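Local coordinates for Non-catalytic protein 1 (Piromyces equi, PDB 1WCU) that probably binds plant cell-wall polysaccharides such as beta-linked glucans and mannans, as a non-catalytic family 29 carbohydrate-binding module, at residues F20-W25 and G46-K51; K77-R82 and R116-D121. One frame throughout, in Å; residues are numbered along the deposited sequence.

Contact 1 (F20-W25 and G46-K51); sequences FDNWGW and GAISLK
Trp23 lays the six-membered half of its indole across the aliphatic chain of Lys51, whose CG stands 3.7 Å from that ring's centroid and almost on its normal. The lysine chain bends at chi2 (75°), which turns CD aside, and CE then lies 3.7 Å from Trp23 CH2. A long methylene chain suits this place: it offers C-H groups to the pi cloud while its ammonium reaches Asp115 in a salt bridge. The indole's rotation is fixed at its edge, where NE1 donates to Asp21 OD2 at 3.0 Å, in the ring plane but from above the carboxylate plane.

Asn22 does backbone work with its side chain. OD1 accepts from Ser49 N at 3.0 Å, nearly along the C=O axis, and from Gly24 N, well above the amide plane, closing an Asx turn. Glycine fits at position 24 because the backbones come so close, Gly24 CA to Ala47 O 3.4 Å, that a CB pointing toward strand 47-51 would have no room. Trp25 then puts one indole face over Ala47 CB, 3.6 Å from CE2, a methyl small enough to sit against the six-membered ring, offset toward its rim, in a CH-pi contact. Trp23 N to Ser49 O and paired bonds at Asp21-Lys51 and Trp25-Ala47 tie the backbones antiparallel.

Strand 20-22 is outermost in its five-strand sheet, with 47-52 between it and 116-121. Both tryptophans also touch that third strand, through Arg116 and Gln120, whereas Ile48 and Leu50 pack onto strands 35-38 and 129-137 of the second sheet.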
ATOM      1  N   PHE A  20       5.963  -9.733  -5.722  1.00 10.62           N
ATOM      2  CA  PHE A  20       4.806  -9.099  -5.076  1.00 10.80           C
ATOM      3  C   PHE A  20       3.561  -9.508  -5.830  1.00 11.55           C
ATOM      4  O   PHE A  20       3.584  -9.665  -7.056  1.00 13.17           O
ATOM      5  CB  PHE A  20       4.975  -7.578  -5.033  1.00 10.40           C
ATOM      6  CG  PHE A  20       6.153  -7.151  -4.224  1.00  9.98           C
ATOM      7  CD1 PHE A  20       6.083  -7.102  -2.847  1.00  9.53           C
ATOM      8  CD2 PHE A  20       7.374  -6.892  -4.821  1.00  9.83           C
ATOM      9  CE1 PHE A  20       7.184  -6.757  -2.105  1.00 10.00           C
ATOM     10  CE2 PHE A  20       8.468  -6.547  -4.066  1.00 10.00           C
ATOM     11  CZ  PHE A  20       8.375  -6.477  -2.728  1.00  9.54           C
ATOM     12  N   ASP A  21       2.474  -9.723  -5.101  1.00 10.54           N
ATOM     13  CA  ASP A  21       1.215 -10.160  -5.711  1.00 10.25           C
ATOM     14  C   ASP A  21       0.062  -9.451  -5.000  1.00  9.79           C
ATOM     15  O   ASP A  21       0.198  -9.004  -3.872  1.00 10.31           O
ATOM     16  CB  ASP A  21       1.113 -11.682  -5.575  1.00 11.11           C
ATOM     17  CG  ASP A  21       0.000 -12.290  -6.385  1.00 15.13           C
ATOM     18  OD1 ASP A  21      -0.493 -11.643  -7.341  1.00 22.10           O
ATOM     19  OD2 ASP A  21      -0.366 -13.456  -6.061  1.00 23.34           O
ATOM     20  N   ASN A  22      -1.074  -9.343  -5.674  1.00  8.65           N
ATOM     21  CA  ASN A  22      -2.267  -8.740  -5.113  1.00  8.51           C
ATOM     22  C   ASN A  22      -3.210  -9.820  -4.612  1.00  7.95           C
ATOM     23  O   ASN A  22      -3.718 -10.629  -5.405  1.00  8.28           O
ATOM     24  CB  ASN A  22      -2.992  -7.890  -6.161  1.00  7.80           C
ATOM     25  CG  ASN A  22      -4.331  -7.381  -5.681  1.00  7.98           C
ATOM     26  OD1 ASN A  22      -4.493  -7.021  -4.500  1.00  8.46           O
ATOM     27  ND2 ASN A  22      -5.319  -7.333  -6.593  1.00  8.62           N
ATOM     28  N   TRP A  23      -3.415  -9.839  -3.296  1.00  7.18           N
ATOM     29  CA  TRP A  23      -4.341 -10.744  -2.601  1.00  7.44           C
ATOM     30  C   TRP A  23      -5.557  -9.971  -2.021  1.00  7.46           C
ATOM     31  O   TRP A  23      -6.106 -10.300  -0.960  1.00  8.05           O
ATOM     32  CB  TRP A  23      -3.599 -11.479  -1.484  1.00  8.32           C
ATOM     33  CG  TRP A  23      -2.577 -12.482  -1.934  1.00  7.23           C
ATOM     34  CD1 TRP A  23      -2.106 -12.703  -3.196  1.00  8.38           C
ATOM     35  CD2 TRP A  23      -1.928 -13.434  -1.086  1.00  6.87           C
ATOM     36  NE1 TRP A  23      -1.171 -13.727  -3.175  1.00  7.90           N
ATOM     37  CE2 TRP A  23      -1.070 -14.204  -1.894  1.00  6.99           C
ATOM     38  CE3 TRP A  23      -2.000 -13.715   0.295  1.00  7.95           C
ATOM     39  CZ2 TRP A  23      -0.268 -15.221  -1.356  1.00  8.34           C
ATOM     40  CZ3 TRP A  23      -1.218 -14.719   0.804  1.00  8.13           C
ATOM     41  CH2 TRP A  23      -0.384 -15.471  -0.022  1.00  8.12           C
ATOM     42  N   GLY A  24      -5.967  -8.921  -2.734  1.00  7.78           N
ATOM     43  CA  GLY A  24      -7.102  -8.105  -2.308  1.00  8.09           C
ATOM     44  C   GLY A  24      -8.449  -8.737  -2.559  1.00  8.50           C
ATOM     45  O   GLY A  24      -8.554  -9.918  -2.787  1.00  9.68           O
ATOM     46  N   TRP A  25      -9.500  -7.942  -2.483  1.00  7.73           N
ATOM     47  CA  TRP A  25     -10.856  -8.455  -2.527  1.00  7.99           C
ATOM     48  C   TRP A  25     -11.833  -7.383  -3.004  1.00  8.22           C
ATOM     49  O   TRP A  25     -11.607  -6.189  -2.854  1.00  7.77           O
ATOM     50  CB  TRP A  25     -11.280  -8.947  -1.132  1.00  8.89           C
ATOM     51  CG  TRP A  25     -11.165  -7.911  -0.046  1.00  9.51           C
ATOM     52  CD1 TRP A  25     -12.106  -6.998   0.316  1.00 10.50           C
ATOM     53  CD2 TRP A  25     -10.035  -7.670   0.792  1.00  8.22           C
ATOM     54  NE1 TRP A  25     -11.635  -6.197   1.322  1.00 11.97           N
ATOM     55  CE2 TRP A  25     -10.363  -6.596   1.640  1.00 10.69           C
ATOM     56  CE3 TRP A  25      -8.774  -8.268   0.917  1.00  8.90           C
ATOM     57  CZ2 TRP A  25      -9.469  -6.098   2.600  1.00 10.38           C
ATOM     58  CZ3 TRP A  25      -7.905  -7.775   1.866  1.00 10.33           C
ATOM     59  CH2 TRP A  25      -8.246  -6.709   2.684  1.00  9.99           C
ATOM     60  N   GLY A  46     -13.809  -2.223  -1.420  1.00  7.18           N
ATOM     61  CA  GLY A  46     -12.829  -3.064  -2.085  1.00  7.48           C
ATOM     62  C   GLY A  46     -11.410  -2.628  -1.823  1.00  7.24           C
ATOM     63  O   GLY A  46     -11.164  -1.456  -1.545  1.00  7.74           O
ATOM     64  N   ALA A  47     -10.491  -3.570  -1.969  1.00  6.77           N
ATOM     65  CA  ALA A  47      -9.088  -3.376  -1.608  1.00  7.07           C
ATOM     66  C   ALA A  47      -8.134  -4.059  -2.557  1.00  7.05           C
ATOM     67  O   ALA A  47      -8.442  -5.117  -3.108  1.00  7.01           O
ATOM     68  CB  ALA A  47      -8.823  -3.935  -0.246  1.00  8.29           C
ATOM     69  N   ILE A  48      -6.937  -3.488  -2.675  1.00  6.75           N
ATOM     70  CA  ILE A  48      -5.766  -4.290  -3.030  1.00  7.11           C
ATOM     71  C   ILE A  48      -5.048  -4.670  -1.736  1.00  6.91           C
ATOM     72  O   ILE A  48      -5.162  -3.975  -0.720  1.00  7.06           O
ATOM     73  CB  ILE A  48      -4.806  -3.588  -4.002  1.00  7.47           C
ATOM     74  CG1 ILE A  48      -4.330  -2.244  -3.444  1.00  7.81           C
ATOM     75  CG2 ILE A  48      -5.421  -3.495  -5.371  1.00  8.93           C
ATOM     76  CD1 ILE A  48      -3.165  -1.675  -4.207  1.00  8.69           C
ATOM     77  N   SER A  49      -4.343  -5.790  -1.748  1.00  6.82           N
ATOM     78  CA  SER A  49      -3.522  -6.192  -0.603  1.00  6.60           C
ATOM     79  C   SER A  49      -2.227  -6.783  -1.162  1.00  6.62           C
ATOM     80  O   SER A  49      -2.219  -7.883  -1.739  1.00  6.99           O
ATOM     81  CB  SER A  49      -4.264  -7.167   0.298  1.00  7.24           C
ATOM     82  OG  SER A  49      -3.439  -7.459   1.410  1.00  7.12           O
ATOM     83  N   LEU A  50      -1.145  -6.019  -1.049  1.00  6.37           N
ATOM     84  CA  LEU A  50       0.073  -6.332  -1.767  1.00  6.95           C
ATOM     85  C   LEU A  50       0.965  -7.185  -0.876  1.00  6.52           C
ATOM     86  O   LEU A  50       1.554  -6.706   0.111  1.00  6.25           O
ATOM     87  CB  LEU A  50       0.767  -5.051  -2.244  1.00  7.50           C
ATOM     88  CG  LEU A  50      -0.133  -4.181  -3.133  1.00  8.13           C
ATOM     89  CD1 LEU A  50       0.588  -2.874  -3.460  1.00 10.37           C
ATOM     90  CD2 LEU A  50      -0.550  -4.911  -4.424  1.00  9.99           C
ATOM     91  N   LYS A  51       1.013  -8.460  -1.236  1.00  7.07           N
ATOM     92  CA  LYS A  51       1.714  -9.524  -0.507  1.00  7.29           C
ATOM     93  C   LYS A  51       3.160  -9.630  -0.964  1.00  7.73           C
ATOM     94  O   LYS A  51       3.442  -9.664  -2.158  1.00  7.45           O
ATOM     95  CB  LYS A  51       0.974 -10.860  -0.742  1.00  7.47           C
ATOM     96  CG  LYS A  51       1.737 -12.131  -0.360  1.00  7.52           C
ATOM     97  CD  LYS A  51       1.817 -12.369   1.156  1.00  8.84           C
ATOM     98  CE  LYS A  51       2.537 -13.704   1.415  1.00 10.10           C
ATOM     99  NZ  LYS A  51       2.483 -14.217   2.815  1.00 12.65           N
TER

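Contact 2 (K77-R82 and R116-D121); sequences KVQGVR and RIIVQD
Gln79 and Arg116, opposite one another in a hydrogen-bonded antiparallel pair, send their side chains out on the same face of the sheet and cross at a slant, Gln79 CG lying 3.6 Å from Arg116 CB. Their amide and guanidinium planes are 33° apart, and the two polar ends are joined through a water that donates to Gln79 OE1 and accepts from Arg116 NH1 at the guanidinium edge. The arginine chain turns at chi3 (-79°), which swings NE out of the line of the preceding carbons; the guanidinium beyond it lies with one face against Gly80 N, and NH2 forms a salt bridge with Glu86. Gly80 has positive phi, a conformation glycine takes easily.

On its other flank Gln79 meets Ile118 at about a right angle, with CD1 of the isoleucine 3.7 Å from Gln79 CG. That methyl also approaches CB of Lys77, so a branched apolar residue lies against the bases of both Lys77 and Gln79. Besides the water, OE1 of Gln79 has Ser49 as a partner, and NE2 donates to the backbone of Glu86, leaving the buried amide well supplied. Lys77, extended beyond CG, passes obliquely across Gln120: its CE is 3.4 Å from OE1, while a water accepts from NZ and donates to OE1, each at 2.8 Å. Gln120 NE2 binds the carbonyl of Tyr45.

Val78 and Ile117 point to the opposite face from Lys77, Gln79, Arg116 and Ile118; Val78 packs on Phe114. The strands belong to one sheet of a beta-sandwich, and the largely polar face, flanked by Trp23 and Trp25, is consistent with the sugar-binding surface of this family.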
ATOM      1  N   LYS A  77      -3.763   0.031   5.339  1.00  7.19           N
ATOM      2  CA  LYS A  77      -3.713  -0.901   6.456  1.00  7.76           C
ATOM      3  C   LYS A  77      -2.603  -1.918   6.221  1.00  6.68           C
ATOM      4  O   LYS A  77      -2.065  -2.025   5.123  1.00  7.20           O
ATOM      5  CB  LYS A  77      -5.036  -1.660   6.585  1.00  7.78           C
ATOM      6  CG  LYS A  77      -6.299  -0.804   6.623  1.00  9.40           C
ATOM      7  CD  LYS A  77      -7.523  -1.678   6.673  1.00 11.15           C
ATOM      8  CE  LYS A  77      -8.841  -0.925   6.734  1.00 13.47           C
ATOM      9  NZ  LYS A  77      -9.851  -1.840   7.289  1.00 20.31           N
ATOM     10  N   VAL A  78      -2.308  -2.697   7.251  1.00  7.21           N
ATOM     11  CA  VAL A  78      -1.495  -3.906   7.119  1.00  6.90           C
ATOM     12  C   VAL A  78      -2.299  -5.126   7.579  1.00  6.58           C
ATOM     13  O   VAL A  78      -3.216  -5.002   8.392  1.00  7.02           O
ATOM     14  CB  VAL A  78      -0.135  -3.818   7.898  1.00  6.81           C
ATOM     15  CG1 VAL A  78       0.703  -2.672   7.354  1.00  7.27           C
ATOM     16  CG2 VAL A  78      -0.345  -3.681   9.378  1.00  7.98           C
ATOM     17  N   GLN A  79      -1.987  -6.288   7.008  1.00  6.41           N
ATOM     18  CA  GLN A  79      -2.527  -7.548   7.487  1.00  6.60           C
ATOM     19  C   GLN A  79      -1.437  -8.627   7.386  1.00  6.55           C
ATOM     20  O   GLN A  79      -0.271  -8.329   7.114  1.00  7.15           O
ATOM     21  CB  GLN A  79      -3.825  -7.947   6.750  1.00  6.78           C
ATOM     22  CG  GLN A  79      -3.591  -8.342   5.302  1.00  6.57           C
ATOM     23  CD  GLN A  79      -4.802  -8.846   4.547  1.00  8.15           C
ATOM     24  OE1 GLN A  79      -4.947  -8.558   3.361  1.00  8.24           O
ATOM     25  NE2 GLN A  79      -5.638  -9.666   5.196  1.00 11.49           N
ATOM     26  N   GLY A  80      -1.784  -9.878   7.654  1.00  6.26           N
ATOM     27  CA  GLY A  80      -0.782 -10.934   7.765  1.00  6.70           C
ATOM     28  C   GLY A  80       0.190 -10.634   8.893  1.00  6.91           C
ATOM     29  O   GLY A  80       1.397 -10.879   8.774  1.00  8.31           O
ATOM     30  N   VAL A  81      -0.347 -10.123   9.999  1.00  6.81           N
ATOM     31  CA  VAL A  81       0.464  -9.709  11.139  1.00  6.90           C
ATOM     32  C   VAL A  81       0.764 -10.906  12.039  1.00  6.75           C
ATOM     33  O   VAL A  81      -0.124 -11.675  12.408  1.00  6.53           O
ATOM     34  CB  VAL A  81      -0.236  -8.584  11.940  1.00  7.10           C
ATOM     35  CG1 VAL A  81       0.612  -8.119  13.122  1.00  7.64           C
ATOM     36  CG2 VAL A  81      -0.497  -7.394  11.023  1.00  7.94           C
ATOM     37  N   ARG A  82       2.038 -11.082  12.376  1.00  7.03           N
ATOM     38  CA  ARG A  82       2.458 -12.218  13.192  1.00  7.07           C
ATOM     39  C   ARG A  82       1.747 -12.127  14.530  1.00  8.41           C
ATOM     40  O   ARG A  82       1.763 -11.018  15.234  1.00  7.44           O
ATOM     41  CB  ARG A  82       3.975 -12.202  13.374  1.00  7.93           C
ATOM     42  CG  ARG A  82       4.617 -13.489  13.891  1.00  8.24           C
ATOM     43  CD  ARG A  82       6.115 -13.266  13.915  1.00  8.42           C
ATOM     44  NE  ARG A  82       6.821 -14.443  14.409  1.00  9.46           N
ATOM     45  CZ  ARG A  82       8.136 -14.556  14.424  1.00  9.33           C
ATOM     46  NH1 ARG A  82       8.881 -13.577  13.968  1.00  9.42           N
ATOM     47  NH2 ARG A  82       8.688 -15.650  14.920  1.00 10.69           N
ATOM     48  N   ARG A 116       1.536  -7.904   4.190  1.00  6.74           N
ATOM     49  CA  ARG A 116       0.609  -7.338   3.193  1.00  6.59           C
ATOM     50  C   ARG A 116       0.286  -5.880   3.495  1.00  6.59           C
ATOM     51  O   ARG A 116      -0.034  -5.531   4.647  1.00  6.79           O
ATOM     52  CB  ARG A 116      -0.699  -8.132   3.157  1.00  6.73           C
ATOM     53  CG  ARG A 116      -0.769  -9.222   2.121  1.00  6.95           C
ATOM     54  CD  ARG A 116      -1.883 -10.210   2.409  1.00  7.25           C
ATOM     55  NE  ARG A 116      -1.464 -11.142   3.439  1.00  7.22           N
ATOM     56  CZ  ARG A 116      -2.110 -12.239   3.793  1.00  7.37           C
ATOM     57  NH1 ARG A 116      -3.321 -12.498   3.347  1.00  8.47           N
ATOM     58  NH2 ARG A 116      -1.546 -13.040   4.669  1.00  8.60           N
ATOM     59  N   ILE A 117       0.347  -5.061   2.441  1.00  6.87           N
ATOM     60  CA  ILE A 117      -0.042  -3.661   2.461  1.00  6.70           C
ATOM     61  C   ILE A 117      -1.400  -3.516   1.761  1.00  6.32           C
ATOM     62  O   ILE A 117      -1.527  -3.791   0.560  1.00  5.83           O
ATOM     63  CB  ILE A 117       1.004  -2.777   1.735  1.00  6.30           C
ATOM     64  CG1 ILE A 117       2.355  -2.870   2.440  1.00  7.35           C
ATOM     65  CG2 ILE A 117       0.517  -1.320   1.679  1.00  7.45           C
ATOM     66  CD1 ILE A 117       3.525  -2.241   1.685  1.00  8.70           C
ATOM     67  N   ILE A 118      -2.390  -3.035   2.497  1.00  6.05           N
ATOM     68  CA  ILE A 118      -3.759  -2.858   2.004  1.00  6.47           C
ATOM     69  C   ILE A 118      -4.040  -1.404   1.660  1.00  7.06           C
ATOM     70  O   ILE A 118      -3.687  -0.511   2.421  1.00  7.00           O
ATOM     71  CB  ILE A 118      -4.767  -3.275   3.104  1.00  6.64           C
ATOM     72  CG1 ILE A 118      -4.746  -4.792   3.331  1.00  7.45           C
ATOM     73  CG2 ILE A 118      -6.184  -2.823   2.762  1.00  7.03           C
ATOM     74  CD1 ILE A 118      -5.348  -5.193   4.677  1.00  7.06           C
ATOM     75  N   VAL A 119      -4.658  -1.173   0.507  1.00  7.08           N
ATOM     76  CA  VAL A 119      -5.217   0.147   0.153  1.00  7.12           C
ATOM     77  C   VAL A 119      -6.682  -0.123  -0.143  1.00  6.97           C
ATOM     78  O   VAL A 119      -6.985  -1.035  -0.906  1.00  6.73           O
ATOM     79  CB  VAL A 119      -4.527   0.802  -1.056  1.00  7.27           C
ATOM     80  CG1 VAL A 119      -5.093   2.194  -1.335  1.00  7.56           C
ATOM     81  CG2 VAL A 119      -3.025   0.916  -0.798  1.00  7.73           C
ATOM     82  N   GLN A 120      -7.583   0.652   0.456  1.00  7.46           N
ATOM     83  CA  GLN A 120      -9.007   0.339   0.441  1.00  8.32           C
ATOM     84  C   GLN A 120      -9.858   1.595   0.231  1.00  8.16           C
ATOM     85  O   GLN A 120      -9.559   2.654   0.796  1.00  8.06           O
ATOM     86  CB  GLN A 120      -9.367  -0.376   1.763  1.00  9.50           C
ATOM     87  CG  GLN A 120     -10.646  -1.124   1.766  1.00 10.58           C
ATOM     88  CD  GLN A 120     -10.720  -2.232   2.834  1.00 10.00           C
ATOM     89  OE1 GLN A 120      -9.905  -2.329   3.782  1.00 12.38           O
ATOM     90  NE2 GLN A 120     -11.704  -3.072   2.679  1.00 10.85           N
ATOM     91  N   ASP A 121     -10.897   1.471  -0.588  1.00  8.12           N
ATOM     92  CA  ASP A 121     -11.824   2.575  -0.911  1.00  8.41           C
ATOM     93  C   ASP A 121     -12.927   2.727   0.124  1.00  9.23           C
ATOM     94  O   ASP A 121     -13.907   2.006   0.085  1.00 10.41           O
ATOM     95  CB  ASP A 121     -12.453   2.328  -2.294  1.00  8.70           C
ATOM     96  CG  ASP A 121     -13.310   3.474  -2.767  1.00  9.92           C
ATOM     97  OD1 ASP A 121     -13.272   4.576  -2.160  1.00 12.74           O
ATOM     98  OD2 ASP A 121     -13.942   3.305  -3.828  1.00  9.89           O
TER
HETATM   99  O   HOH W   1      -9.330  -4.130   5.829  1.00 25.26           O
HETATM  100  O   HOH W   2      -5.347 -10.845   1.773  1.00  7.99           O

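Contacts 1 and 2 lie side by side in one antiparallel five-strand sheet, their centres about 8 Å apart. The sheet order is 20-22, 47-52, 116-121, 74-79, 90-98, and the two contacts adjoin where 47-52 and 116-121 are neighbours. Leu50 N and Ile117 O stand 2.8 Å apart in a probable hydrogen bond across that seam, and Ser49 OG probably bonds to Gln79 OE1 at 2.7 Å, reaching over the intervening strand. Along the chain, contact 1 is complete before contact 2 begins. On one face they bring together Trp23, Trp25, Gln79, Arg116 and Gln120, consistent with a surface that receives a polysaccharide chain.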